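Local coordinates for high affinity transport system protein p37 (Mycoplasma hyorhinis, PDB 3EKI), which binds thiamine diphosphate outside the cell membrane as the lipoprotein component of a high-affinity transport system, at residues E393-E396 with V397-A401. Residues are numbered along the deposited sequence; the frame is centred on the assembly and turned at random.
Sequences EIVE and VYEKA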
loop_
_atom_site.group_PDB
_atom_site.type_symbol
_atom_site.label_atom_id
_atom_site.label_comp_id
_atom_site.label_asym_id
_atom_site.label_seq_id
_atom_site.Cartn_x
_atom_site.Cartn_y
_atom_site.Cartn_z
ATOM N N GLU A 393 -16.056 0.559 7.491
ATOM C CA GLU A 393 -15.376 0.900 6.286
ATOM C C GLU A 393 -13.933 0.392 6.241
ATOM O O GLU A 393 -13.385 0.227 5.200
ATOM C CB GLU A 393 -15.359 2.422 6.137
ATOM C CG GLU A 393 -16.667 3.010 5.693
ATOM C CD GLU A 393 -16.543 4.474 5.522
ATOM O OE1 GLU A 393 -16.330 4.883 4.401
ATOM O OE2 GLU A 393 -16.489 5.101 6.523
ATOM N N ILE A 394 -13.343 0.177 7.395
ATOM C CA ILE A 394 -11.955 -0.240 7.430
ATOM C C ILE A 394 -11.785 -1.588 8.136
ATOM O O ILE A 394 -11.226 -2.449 7.602
ATOM C CB ILE A 394 -11.011 0.796 8.123
ATOM C CG1 ILE A 394 -11.239 2.181 7.561
ATOM C CG2 ILE A 394 -9.541 0.439 7.961
ATOM C CD1 ILE A 394 -10.879 2.312 6.195
ATOM N N VAL A 395 -12.219 -1.664 9.384
ATOM C CA VAL A 395 -11.953 -2.851 10.167
ATOM C C VAL A 395 -12.612 -4.093 9.545
ATOM O O VAL A 395 -12.001 -5.077 9.383
ATOM C CB VAL A 395 -12.433 -2.762 11.683
ATOM C CG1 VAL A 395 -12.235 -4.062 12.356
ATOM C CG2 VAL A 395 -11.712 -1.685 12.389
ATOM N N GLU A 396 -13.873 -3.983 9.224
ATOM C CA GLU A 396 -14.575 -5.159 8.701
ATOM C C GLU A 396 -13.982 -5.527 7.341
ATOM O O GLU A 396 -14.007 -6.620 6.996
ATOM C CB GLU A 396 -16.091 -4.969 8.573
ATOM C CG GLU A 396 -16.755 -5.055 9.879
ATOM C CD GLU A 396 -18.162 -4.606 9.861
ATOM O OE1 GLU A 396 -18.716 -4.351 8.841
ATOM O OE2 GLU A 396 -18.687 -4.499 10.916
ATOM N N VAL A 397 -13.522 -4.576 6.591
ATOM C CA VAL A 397 -13.013 -4.907 5.289
ATOM C C VAL A 397 -11.705 -5.665 5.456
ATOM O O VAL A 397 -11.478 -6.609 4.784
ATOM C CB VAL A 397 -12.778 -3.621 4.464
ATOM C CG1 VAL A 397 -12.089 -3.833 3.048
ATOM C CG2 VAL A 397 -14.044 -2.934 4.293
ATOM N N TYR A 398 -10.843 -5.173 6.332
ATOM C CA TYR A 398 -9.577 -5.827 6.609
ATOM C C TYR A 398 -9.800 -7.236 7.152
ATOM O O TYR A 398 -9.125 -8.167 6.688
ATOM C CB TYR A 398 -8.746 -5.017 7.589
ATOM C CG TYR A 398 -7.501 -5.682 8.118
ATOM C CD1 TYR A 398 -6.333 -5.709 7.363
ATOM C CD2 TYR A 398 -7.472 -6.284 9.377
ATOM C CE1 TYR A 398 -5.188 -6.321 7.853
ATOM C CE2 TYR A 398 -6.348 -6.895 9.867
ATOM C CZ TYR A 398 -5.207 -6.905 9.104
ATOM O OH TYR A 398 -4.075 -7.519 9.597
ATOM N N GLU A 399 -10.731 -7.360 8.104
ATOM C CA GLU A 399 -10.933 -8.673 8.723
ATOM C C GLU A 399 -11.451 -9.679 7.694
ATOM O O GLU A 399 -11.026 -10.841 7.774
ATOM C CB GLU A 399 -11.850 -8.568 9.934
ATOM C CG GLU A 399 -11.231 -7.914 11.153
ATOM C CD GLU A 399 -9.908 -8.418 11.658
ATOM O OE1 GLU A 399 -9.085 -7.602 12.143
ATOM O OE2 GLU A 399 -9.641 -9.642 11.593
ATOM N N LYS A 400 -12.309 -9.277 6.779
ATOM C CA LYS A 400 -12.817 -10.216 5.776
ATOM C C LYS A 400 -11.655 -10.703 4.897
ATOM O O LYS A 400 -11.668 -11.858 4.471
ATOM C CB LYS A 400 -13.925 -9.628 4.909
ATOM C CG LYS A 400 -14.432 -10.552 3.823
ATOM C CD LYS A 400 -15.554 -9.909 3.009
ATOM C CE LYS A 400 -16.079 -10.897 1.972
ATOM N NZ LYS A 400 -17.329 -10.390 1.350
ATOM N N ALA A 401 -10.678 -9.841 4.632
ATOM C CA ALA A 401 -9.597 -10.203 3.711
ATOM C C ALA A 401 -8.621 -11.199 4.301
ATOM O O ALA A 401 -8.049 -11.992 3.538
ATOM C CB ALA A 401 -8.837 -8.962 3.265
#
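Successive i to i+4 backbone bonds tie Glu393-Glu396 to Val397-Ala401 within about two and a half turns of helix, with Tyr398 N giving to Ile394 O at 3.0 Å, Glu399 N to Val395 O and Lys400 N to Glu396 O. The last is the longest at 3.2 Å. One step earlier the helix is irregular: a wider, pi-type turn runs through 393-395, and Glu393 O meets the methyl CG2 of Val397 at 3.4 Å. That methyl is set beside its own backbone N and anti to the carbonyl carbon, which turns it back along the helix toward the Glu393 carbonyl.

Val395 and Glu399, one turn apart, lie side by side and point the same way. Glu399 CG comes within 3.4 Å of Val395 O and also rests against Val395 CG1, so its aliphatic part packs over the preceding turn. A bend at chi2 (-52°) then carries the carboxylate alongside the Tyr398 ring, where OE1 lies at the ring edge and in its plane. The Tyr398 ring itself leads away from the earlier turn, and its OH is hydrogen-bonded to Glu132. At the other end Glu393 OE2 accepts bonds from the backbone N of Asp388 and Asn389, just ahead of the helix.

Ile394, Tyr398 and Glu399 all touch Val131 of helix 127-136, whereas Tyr398 and Ala401 also reach helix 256-269, and Lys400, on another side, forms a cation-pi contact with Phe161. The arrangement is that of an amphipathic C-terminal helix, 390-402, packed across elements of a periplasmic-binding-protein-like fold, with the Tyr398 side chain about 8 Å from the bound thiamine diphosphate.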